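Local coordinates for ParB domain protein nuclease (Sulfolobus solfataricus, PDB 5K5D) that probably takes part in archaeal DNA segregation as the ParB-like component of a pNOB8-type partition system, at residues 29-34 and 101-107; 51-57 and 79-85; 168-173 and 198-202. The protein carries 4 engineered substitutions. All coordinates share one frame. Residues are numbered along the deposited sequence.

How the contacts relate
Three contacts sample two regions of a single chain. Contact 2, centred about 21 Å from contact 1, joins strand 51-53 to strand 76-82 in the mixed sheet of the ParB-like N-terminal region. Loops 29-34 and 101-107 of contact 1 bracket three strands of that sheet in sequence, 51-53, 59-61 and 76-82, while strand 9-15 precedes both; the loops meet at a citrate-occupied pocket. Contact 3 comes later, across the chain's centre from contact 1, with centres about 25 Å from contact 1 and 33 Å from contact 2. Helix 109-128 packs on both contacts 1 and 3, so it connects the ParB-like N-terminal part to the helical part that follows.

Contact 1: residues 29-34 and 101-107; sequences VPSNNS and NGVRRQL. With CIT (citric acid), chain E.
Two irregular loops face each other, with CA-CA separations of 7.7 Å (Val29-Asn101), 6.7 Å (Asn32-Leu107) and 5.7 Å (Ser34-Gln106). Residues 29-31 are extended, and an Asx turn follows, Ser34 N donating to Asn32 OD1 at 3.2 Å; Arg104 N bonds Asn101 O at 3.0 Å. No hydrogen bond spans the loops. Asn32 (chi1 p) gives ND2 to Pro30 O at 2.9 Å. Citrate, probably from the crystallisation liquor, joins the loops through O2, which accepts from Asn32 ND2 at 3.1 Å and Arg104 NH2 at 2.7 Å. Arg104 (chi1 t, chi3 p) bonds Gln106 OE1 through NH1 at 2.9 Å and Asn101 OD1 weakly through NE and NH2 at 3.2 Å. Ser34 CB lies 3.4 Å from Gln106 CB, and Val29 CG1 4.1 Å from Leu107 CD2. Donors converging on one carboxylate are consistent with an anion-holding pocket. Gly62 N, Tyr63 N, Thr64 OG1 and Arg65 N also bind citrate; Asn101 ND2 reaches Ile97 O and Asp61, and Leu115 of helix 109-128 touches Val29, Pro30 and Asn101.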
loop_
_atom_site.group_PDB
_atom_site.type_symbol
_atom_site.label_atom_id
_atom_site.label_comp_id
_atom_site.label_asym_id
_atom_site.label_seq_id
_atom_site.Cartn_x
_atom_site.Cartn_y
_atom_site.Cartn_z
ATOM N N VAL B 29 7.447 -2.596 1.588
ATOM C CA VAL B 29 7.509 -1.876 0.325
ATOM C C VAL B 29 7.637 -2.832 -0.850
ATOM O O VAL B 29 8.520 -3.693 -0.863
ATOM C CB VAL B 29 8.666 -0.859 0.301
ATOM C CG1 VAL B 29 8.804 -0.252 -1.082
ATOM C CG2 VAL B 29 8.438 0.228 1.351
ATOM N N PRO B 30 6.735 -2.689 -1.836
ATOM C CA PRO B 30 6.749 -3.529 -3.038
ATOM C C PRO B 30 8.088 -3.422 -3.761
ATOM O O PRO B 30 8.653 -2.329 -3.850
ATOM C CB PRO B 30 5.633 -2.925 -3.899
ATOM C CG PRO B 30 4.723 -2.246 -2.922
ATOM C CD PRO B 30 5.633 -1.710 -1.856
ATOM N N SER B 31 8.588 -4.547 -4.261
ATOM C CA SER B 31 9.856 -4.571 -4.978
ATOM C C SER B 31 9.817 -3.632 -6.177
ATOM O O SER B 31 8.816 -3.555 -6.885
ATOM C CB SER B 31 10.186 -5.992 -5.433
ATOM O OG SER B 31 9.167 -6.500 -6.275
ATOM N N ASN B 32 10.913 -2.915 -6.392
ATOM C CA ASN B 32 10.991 -1.947 -7.475
ATOM C C ASN B 32 12.369 -1.942 -8.130
ATOM O O ASN B 32 13.191 -2.823 -7.866
ATOM C CB ASN B 32 10.631 -0.553 -6.962
ATOM C CG ASN B 32 11.353 -0.203 -5.681
ATOM O OD1 ASN B 32 12.490 0.262 -5.709
ATOM N ND2 ASN B 32 10.698 -0.433 -4.547
ATOM N N ASN B 33 12.616 -0.953 -8.984
ATOM C CA ASN B 33 13.862 -0.898 -9.748
ATOM C C ASN B 33 14.822 0.177 -9.254
ATOM O O ASN B 33 15.627 0.701 -10.023
ATOM C CB ASN B 33 13.572 -0.684 -11.238
ATOM C CG ASN B 33 12.768 -1.818 -11.845
ATOM O OD1 ASN B 33 12.774 -2.941 -11.336
ATOM N ND2 ASN B 33 12.070 -1.532 -12.941
ATOM N N SER B 34 14.745 0.497 -7.968
ATOM C CA SER B 34 15.511 1.614 -7.427
ATOM C C SER B 34 16.836 1.186 -6.805
ATOM O O SER B 34 17.583 2.027 -6.302
ATOM C CB SER B 34 14.681 2.384 -6.400
ATOM O OG SER B 34 14.489 1.622 -5.219
ATOM N N ASN B 101 8.183 6.540 2.091
ATOM C CA ASN B 101 8.025 5.783 0.853
ATOM C C ASN B 101 6.872 6.223 -0.056
ATOM O O ASN B 101 6.983 6.146 -1.278
ATOM C CB ASN B 101 7.944 4.286 1.145
ATOM C CG ASN B 101 9.253 3.725 1.653
ATOM O OD1 ASN B 101 10.137 3.376 0.868
ATOM N ND2 ASN B 101 9.390 3.638 2.974
ATOM N N GLY B 102 5.776 6.682 0.540
ATOM C CA GLY B 102 4.605 7.087 -0.223
ATOM C C GLY B 102 4.850 8.180 -1.250
ATOM O O GLY B 102 4.231 8.185 -2.313
ATOM N N VAL B 103 5.745 9.112 -0.933
ATOM C CA VAL B 103 6.066 10.219 -1.833
ATOM C C VAL B 103 7.186 9.855 -2.812
ATOM O O VAL B 103 7.407 10.545 -3.806
ATOM C CB VAL B 103 6.469 11.488 -1.040
ATOM C CG1 VAL B 103 6.959 12.581 -1.977
ATOM C CG2 VAL B 103 5.306 11.986 -0.208
ATOM N N ARG B 104 7.881 8.757 -2.527
ATOM C CA ARG B 104 9.054 8.350 -3.300
ATOM C C ARG B 104 8.774 8.215 -4.802
ATOM O O ARG B 104 7.769 7.636 -5.210
ATOM C CB ARG B 104 9.632 7.049 -2.736
ATOM C CG ARG B 104 11.093 6.819 -3.068
ATOM C CD ARG B 104 11.812 6.115 -1.928
ATOM N NE ARG B 104 11.308 4.765 -1.716
ATOM C CZ ARG B 104 11.903 3.668 -2.171
ATOM N NH1 ARG B 104 13.029 3.764 -2.862
ATOM N NH2 ARG B 104 11.374 2.475 -1.935
ATOM N N ARG B 105 9.678 8.751 -5.617
ATOM C CA ARG B 105 9.492 8.769 -7.063
ATOM C C ARG B 105 9.906 7.458 -7.723
ATOM O O ARG B 105 9.383 7.096 -8.777
ATOM C CB ARG B 105 10.259 9.937 -7.684
ATOM C CG ARG B 105 11.742 9.939 -7.357
ATOM C CD ARG B 105 12.309 11.351 -7.369
ATOM N NE ARG B 105 11.451 12.292 -6.651
ATOM C CZ ARG B 105 11.250 12.277 -5.336
ATOM N NH1 ARG B 105 11.838 11.359 -4.578
ATOM N NH2 ARG B 105 10.451 13.177 -4.778
ATOM N N GLN B 106 10.841 6.744 -7.106
ATOM C CA GLN B 106 11.269 5.457 -7.641
ATOM C C GLN B 106 10.107 4.462 -7.687
ATOM O O GLN B 106 10.214 3.403 -8.306
ATOM C CB GLN B 106 12.424 4.876 -6.823
ATOM C CG GLN B 106 13.625 5.791 -6.688
ATOM C CD GLN B 106 13.745 6.381 -5.296
ATOM O OE1 GLN B 106 14.393 5.805 -4.420
ATOM N NE2 GLN B 106 13.116 7.533 -5.085
ATOM N N LEU B 107 9.001 4.807 -7.031
ATOM C CA LEU B 107 7.829 3.936 -6.998
ATOM C C LEU B 107 6.712 4.441 -7.915
ATOM O O LEU B 107 6.262 5.581 -7.785
ATOM C CB LEU B 107 7.305 3.794 -5.564
ATOM C CG LEU B 107 8.024 2.825 -4.619
ATOM C CD1 LEU B 107 9.533 2.986 -4.697
ATOM C CD2 LEU B 107 7.532 3.018 -3.188
HETATM C C1 CIT E . 13.451 0.218 -1.230
HETATM O O1 CIT E . 14.560 -0.325 -1.413
HETATM O O2 CIT E . 12.526 -0.017 -2.035
HETATM C C2 CIT E . 13.226 1.147 -0.059
HETATM C C3 CIT E . 13.905 0.672 1.221
HETATM O O7 CIT E . 13.985 -0.782 1.250
HETATM C C4 CIT E . 13.141 1.229 2.414
HETATM C C5 CIT E . 12.374 0.160 3.153
HETATM O O3 CIT E . 11.164 -0.038 2.897
HETATM O O4 CIT E . 12.947 -0.512 4.044
HETATM C C6 CIT E . 15.297 1.270 1.310
HETATM O O5 CIT E . 16.280 0.579 1.653
HETATM O O6 CIT E . 15.467 2.476 1.052
#

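Contact 2: residues 51-57 and 79-85; sequences LIADRNY and ILKYDFD
A parallel strand pair inside the mixed sheet of the ParB-like N-terminal region illustrates how register is fixed by the backbone and continued by turns. The axes of strands 51-53 and 79-82 approach to 4.6 Å with a signed crossing of -21°, pairing Leu51 with Ile79, Ile52 with Leu80 and Ala53 with Lys81. Leu80 N donates to Leu51 O at 2.7 Å, Ala53 N to Leu80 O at 3.0 Å and Tyr82 N to Ala53 O at 2.9 Å. Beyond the strands, a type I turn spans Asp54 to Tyr57, Asp83 centres an inverse gamma turn, and Arg55 N reaches Phe84 O at 3.2 Å. On one face Ile52 CD1 (chi1 m, chi2 m) meets Leu80 CD1 at 3.9 Å; on the other, Ile79 CD1 (chi1 p, chi2 t) lies 4.1 Å from Ala53 CB and 3.8 Å from Tyr57 CD2. Arg55 NH1 forms a salt bridge with Asp83 OD1 at 3.1 Å. Lys81 NZ donates to Tyr57 OH at 3.1 Å, and Glu12 binds both groups; Asp54 OD2 hydrogen-bonds Ser86 OG. Strand 9-15 flanks 76-82, strand 59-61 flanks 51-53, and helix 90-99 packs against Ile52, Tyr82 and Phe84 through Leu96.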
loop_
_atom_site.group_PDB
_atom_site.type_symbol
_atom_site.label_atom_id
_atom_site.label_comp_id
_atom_site.label_asym_id
_atom_site.label_seq_id
_atom_site.Cartn_x
_atom_site.Cartn_y
_atom_site.Cartn_z
ATOM N N LEU B 51 19.368 5.793 8.003
ATOM C CA LEU B 51 18.301 4.809 8.006
ATOM C C LEU B 51 17.395 5.026 9.214
ATOM O O LEU B 51 17.728 5.791 10.123
ATOM C CB LEU B 51 18.879 3.394 8.013
ATOM C CG LEU B 51 19.848 3.084 6.872
ATOM C CD1 LEU B 51 20.177 1.604 6.859
ATOM C CD2 LEU B 51 19.263 3.517 5.538
ATOM N N ILE B 52 16.250 4.354 9.218
ATOM C CA ILE B 52 15.246 4.561 10.252
ATOM C C ILE B 52 15.126 3.341 11.155
ATOM O O ILE B 52 14.761 2.256 10.706
ATOM C CB ILE B 52 13.870 4.836 9.632
ATOM C CG1 ILE B 52 13.947 6.013 8.655
ATOM C CG2 ILE B 52 12.840 5.056 10.717
ATOM C CD1 ILE B 52 14.488 7.281 9.260
ATOM N N ALA B 53 15.424 3.522 12.434
ATOM C CA ALA B 53 15.366 2.418 13.382
ATOM C C ALA B 53 14.620 2.828 14.642
ATOM O O ALA B 53 14.485 4.017 14.939
ATOM C CB ALA B 53 16.762 1.944 13.729
ATOM N N ASP B 54 14.133 1.838 15.381
ATOM C CA ASP B 54 13.457 2.130 16.634
ATOM C C ASP B 54 14.435 2.103 17.808
ATOM O O ASP B 54 15.653 2.038 17.627
ATOM C CB ASP B 54 12.283 1.170 16.870
ATOM C CG ASP B 54 12.730 -0.210 17.329
ATOM O OD1 ASP B 54 13.945 -0.423 17.556
ATOM O OD2 ASP B 54 11.849 -1.083 17.479
ATOM N N ARG B 55 13.878 2.153 19.010
ATOM C CA ARG B 55 14.651 2.201 20.240
ATOM C C ARG B 55 15.623 1.029 20.371
ATOM O O ARG B 55 16.762 1.205 20.792
ATOM C CB ARG B 55 13.684 2.212 21.421
ATOM C CG ARG B 55 14.291 2.643 22.725
ATOM C CD ARG B 55 13.221 3.277 23.595
ATOM N NE ARG B 55 12.127 2.359 23.896
ATOM C CZ ARG B 55 10.871 2.742 24.098
ATOM N NH1 ARG B 55 10.546 4.023 24.011
ATOM N NH2 ARG B 55 9.938 1.845 24.379
ATOM N N ASN B 56 15.168 -0.165 20.012
ATOM C CA ASN B 56 15.992 -1.362 20.139
ATOM C C ASN B 56 16.736 -1.696 18.852
ATOM O O ASN B 56 17.193 -2.823 18.662
ATOM C CB ASN B 56 15.133 -2.563 20.542
ATOM C CG ASN B 56 14.429 -2.356 21.869
ATOM O OD1 ASN B 56 15.005 -1.806 22.809
ATOM N ND2 ASN B 56 13.172 -2.777 21.943
ATOM N N TYR B 57 16.851 -0.710 17.971
ATOM C CA TYR B 57 17.660 -0.853 16.766
ATOM C C TYR B 57 17.055 -1.854 15.790
ATOM O O TYR B 57 17.763 -2.500 15.018
ATOM C CB TYR B 57 19.105 -1.208 17.132
ATOM C CG TYR B 57 19.743 -0.153 18.010
ATOM C CD1 TYR B 57 19.739 -0.275 19.394
ATOM C CD2 TYR B 57 20.314 0.985 17.453
ATOM C CE1 TYR B 57 20.304 0.696 20.197
ATOM C CE2 TYR B 57 20.881 1.960 18.247
ATOM C CZ TYR B 57 20.871 1.814 19.618
ATOM O OH TYR B 57 21.432 2.788 20.409
ATOM N N ILE B 79 22.011 6.374 11.583
ATOM C CA ILE B 79 20.588 6.090 11.709
ATOM C C ILE B 79 19.825 7.174 12.469
ATOM O O ILE B 79 20.414 8.035 13.133
ATOM C CB ILE B 79 20.328 4.730 12.400
ATOM C CG1 ILE B 79 20.761 4.774 13.868
ATOM C CG2 ILE B 79 21.029 3.607 11.657
ATOM C CD1 ILE B 79 20.402 3.516 14.652
ATOM N N LEU B 80 18.503 7.129 12.346
ATOM C CA LEU B 80 17.630 7.897 13.214
ATOM C C LEU B 80 16.946 6.918 14.163
ATOM O O LEU B 80 16.037 6.183 13.765
ATOM C CB LEU B 80 16.593 8.676 12.404
ATOM C CG LEU B 80 17.137 9.694 11.400
ATOM C CD1 LEU B 80 16.004 10.504 10.779
ATOM C CD2 LEU B 80 18.145 10.615 12.060
ATOM N N LYS B 81 17.409 6.890 15.410
ATOM C CA LYS B 81 16.806 6.041 16.426
ATOM C C LYS B 81 15.623 6.758 17.066
ATOM O O LYS B 81 15.791 7.742 17.791
ATOM C CB LYS B 81 17.827 5.650 17.496
ATOM C CG LYS B 81 17.333 4.565 18.437
ATOM C CD LYS B 81 18.373 4.200 19.485
ATOM C CE LYS B 81 18.535 5.306 20.512
ATOM N NZ LYS B 81 19.539 4.938 21.549
ATOM N N TYR B 82 14.427 6.262 16.777
ATOM C CA TYR B 82 13.207 6.818 17.333
ATOM C C TYR B 82 12.934 6.220 18.702
ATOM O O TYR B 82 13.279 5.069 18.968
ATOM C CB TYR B 82 12.032 6.553 16.397
ATOM C CG TYR B 82 12.012 7.471 15.210
ATOM C CD1 TYR B 82 12.924 7.318 14.173
ATOM C CD2 TYR B 82 11.082 8.496 15.123
ATOM C CE1 TYR B 82 12.909 8.169 13.080
ATOM C CE2 TYR B 82 11.062 9.350 14.034
ATOM C CZ TYR B 82 11.977 9.182 13.020
ATOM O OH TYR B 82 11.955 10.032 11.945
ATOM N N ASP B 83 12.303 7.007 19.566
ATOM C CA ASP B 83 12.098 6.601 20.945
ATOM C C ASP B 83 10.789 5.848 21.143
ATOM O O ASP B 83 9.927 6.267 21.908
ATOM C CB ASP B 83 12.149 7.812 21.869
ATOM C CG ASP B 83 12.047 7.428 23.325
ATOM O OD1 ASP B 83 12.602 6.371 23.690
ATOM O OD2 ASP B 83 11.405 8.170 24.098
ATOM N N PHE B 84 10.646 4.732 20.449
ATOM C CA PHE B 84 9.478 3.887 20.632
ATOM C C PHE B 84 9.822 2.451 20.273
ATOM O O PHE B 84 10.765 2.199 19.525
ATOM C CB PHE B 84 8.300 4.386 19.793
ATOM C CG PHE B 84 8.401 4.041 18.335
ATOM C CD1 PHE B 84 9.059 4.884 17.452
ATOM C CD2 PHE B 84 7.829 2.880 17.845
ATOM C CE1 PHE B 84 9.148 4.573 16.112
ATOM C CE2 PHE B 84 7.915 2.564 16.504
ATOM C CZ PHE B 84 8.576 3.413 15.637
ATOM N N ASP B 85 9.064 1.516 20.830
ATOM C CA ASP B 85 9.274 0.103 20.575
ATOM C C ASP B 85 8.343 -0.330 19.452
ATOM O O ASP B 85 7.128 -0.394 19.634
ATOM C CB ASP B 85 8.997 -0.702 21.846
ATOM C CG ASP B 85 9.454 -2.138 21.741
ATOM O OD1 ASP B 85 9.389 -2.709 20.633
ATOM O OD2 ASP B 85 9.884 -2.696 22.774
HETATM O O HOH W 1 11.340 -1.338 24.661
#

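Contact 3: residues 168-173 and 198-202; sequences ISALEY and LRINT
An arginine lays its aliphatic portion, rather than its charged end, over a tyrosine ring: Arg199 CD sits 3.9 Å from the centroid of the Tyr173 ring, 22° off the ring normal, in a CH-pi contact. Its closest ring atom is Tyr173 CZ, 3.6 Å from Arg199 CD. The geometry depends on Tyr173 with chi1 t and chi2 -95°, and on Arg199 with chi1 t, chi2 m and chi3 t. The polar ends then share an outside partner, Asp121 of helix 109-128, which accepts from Tyr173 OH and forms a salt bridge with Arg199 NH2.

Segment 168-173 passes from the end of a strand, Ile168-Ser169, directly into a helix beginning at Ala170, whereas 198-201 forms the last turn of its helix and Thr202 leaves helical geometry. The nearest backbone pair is Ala170-Ile200, at a CA-CA distance of 5.5 Å. Ile200 (chi1 m, chi2 p) points into this junction: its CG1 is 3.7 Å from Ala170 N, its CB 4.0 Å from Ala170 CB, and its CD1 3.8 Å from Tyr173 CB. No hydrogen bond links the segments, so apolar packing joins them directly. Nearby, Val160 of strand 159-161 touches Ile168, Arg199 and Ile200.

The start of helix 170-180 is closed by a capping box. Ser169 (chi1 p) accepts at OG from Glu172 N at 3.2 Å, its OG also hydrogen-bonded to Asn156 OD1, while Ser169 N donates to Glu172 OE1 at 2.8 Å. This reciprocal serine-glutamate exchange is a classic helix N-terminal motif, here at a strand-to-helix transition.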
loop_
_atom_site.group_PDB
_atom_site.type_symbol
_atom_site.label_atom_id
_atom_site.label_comp_id
_atom_site.label_asym_id
_atom_site.label_seq_id
_atom_site.Cartn_x
_atom_site.Cartn_y
_atom_site.Cartn_z
ATOM N N ILE B 168 -14.537 -2.977 8.976
ATOM C CA ILE B 168 -14.499 -1.535 8.799
ATOM C C ILE B 168 -15.310 -1.103 7.583
ATOM O O ILE B 168 -15.486 -1.870 6.642
ATOM C CB ILE B 168 -13.043 -1.039 8.675
ATOM C CG1 ILE B 168 -12.993 0.490 8.607
ATOM C CG2 ILE B 168 -12.353 -1.682 7.473
ATOM C CD1 ILE B 168 -11.590 1.058 8.645
ATOM N N SER B 169 -15.811 0.125 7.611
ATOM C CA SER B 169 -16.612 0.646 6.513
ATOM C C SER B 169 -15.744 1.438 5.543
ATOM O O SER B 169 -14.622 1.825 5.872
ATOM C CB SER B 169 -17.736 1.537 7.042
ATOM O OG SER B 169 -17.226 2.765 7.531
ATOM N N ALA B 170 -16.270 1.672 4.346
ATOM C CA ALA B 170 -15.559 2.448 3.337
ATOM C C ALA B 170 -15.246 3.836 3.866
ATOM O O ALA B 170 -14.258 4.457 3.469
ATOM C CB ALA B 170 -16.384 2.545 2.066
ATOM N N LEU B 171 -16.095 4.324 4.762
ATOM C CA LEU B 171 -15.928 5.668 5.293
ATOM C C LEU B 171 -14.748 5.730 6.252
ATOM O O LEU B 171 -13.862 6.568 6.106
ATOM C CB LEU B 171 -17.199 6.133 5.996
ATOM C CG LEU B 171 -17.183 7.587 6.465
ATOM C CD1 LEU B 171 -16.967 8.528 5.288
ATOM C CD2 LEU B 171 -18.475 7.917 7.194
ATOM N N GLU B 172 -14.742 4.834 7.232
ATOM C CA GLU B 172 -13.670 4.790 8.216
ATOM C C GLU B 172 -12.336 4.582 7.514
ATOM O O GLU B 172 -11.361 5.278 7.802
ATOM C CB GLU B 172 -13.923 3.676 9.233
ATOM C CG GLU B 172 -15.326 3.698 9.829
ATOM C CD GLU B 172 -15.632 2.466 10.664
ATOM O OE1 GLU B 172 -15.909 1.399 10.074
ATOM O OE2 GLU B 172 -15.599 2.563 11.911
ATOM N N TYR B 173 -12.301 3.629 6.584
ATOM C CA TYR B 173 -11.093 3.345 5.813
ATOM C C TYR B 173 -10.615 4.583 5.054
ATOM O O TYR B 173 -9.421 4.874 5.014
ATOM C CB TYR B 173 -11.324 2.194 4.833
ATOM C CG TYR B 173 -10.046 1.607 4.273
ATOM C CD1 TYR B 173 -9.537 2.028 3.050
ATOM C CD2 TYR B 173 -9.347 0.631 4.971
ATOM C CE1 TYR B 173 -8.367 1.489 2.537
ATOM C CE2 TYR B 173 -8.176 0.088 4.471
ATOM C CZ TYR B 173 -7.692 0.520 3.256
ATOM O OH TYR B 173 -6.528 -0.024 2.766
ATOM N N LEU B 198 -13.416 0.789 -3.556
ATOM C CA LEU B 198 -13.018 -0.474 -4.151
ATOM C C LEU B 198 -12.503 -1.420 -3.075
ATOM O O LEU B 198 -12.807 -2.609 -3.086
ATOM C CB LEU B 198 -11.940 -0.266 -5.221
ATOM C CG LEU B 198 -12.287 0.607 -6.428
ATOM C CD1 LEU B 198 -11.140 0.610 -7.423
ATOM C CD2 LEU B 198 -13.573 0.142 -7.091
ATOM N N ARG B 199 -11.727 -0.884 -2.141
ATOM C CA ARG B 199 -11.095 -1.710 -1.122
ATOM C C ARG B 199 -12.131 -2.433 -0.272
ATOM O O ARG B 199 -11.919 -3.575 0.146
ATOM C CB ARG B 199 -10.179 -0.863 -0.240
ATOM C CG ARG B 199 -9.068 -1.653 0.426
ATOM C CD ARG B 199 -9.522 -2.239 1.740
ATOM N NE ARG B 199 -8.584 -3.240 2.233
ATOM C CZ ARG B 199 -8.770 -4.550 2.127
ATOM N NH1 ARG B 199 -9.869 -5.018 1.549
ATOM N NH2 ARG B 199 -7.861 -5.390 2.606
ATOM N N ILE B 200 -13.257 -1.767 -0.033
ATOM C CA ILE B 200 -14.299 -2.304 0.836
ATOM C C ILE B 200 -15.373 -3.075 0.071
ATOM O O ILE B 200 -15.786 -4.162 0.485
ATOM C CB ILE B 200 -14.954 -1.188 1.677
ATOM C CG1 ILE B 200 -14.177 -0.994 2.981
ATOM C CG2 ILE B 200 -16.413 -1.512 1.965
ATOM C CD1 ILE B 200 -12.707 -0.660 2.778
ATOM N N ASN B 201 -15.815 -2.517 -1.050
ATOM C CA ASN B 201 -16.883 -3.137 -1.823
ATOM C C ASN B 201 -16.395 -4.253 -2.740
ATOM O O ASN B 201 -17.076 -5.266 -2.913
ATOM C CB ASN B 201 -17.653 -2.086 -2.627
ATOM C CG ASN B 201 -18.468 -1.159 -1.745
ATOM O OD1 ASN B 201 -19.626 -1.435 -1.443
ATOM N ND2 ASN B 201 -17.863 -0.055 -1.323
ATOM N N THR B 202 -15.206 -4.078 -3.306
ATOM C CA THR B 202 -14.715 -4.994 -4.330
ATOM C C THR B 202 -13.203 -5.253 -4.234
ATOM O O THR B 202 -12.436 -4.860 -5.114
ATOM C CB THR B 202 -15.084 -4.467 -5.732
ATOM O OG1 THR B 202 -14.694 -5.418 -6.729
ATOM C CG2 THR B 202 -14.405 -3.126 -5.998
#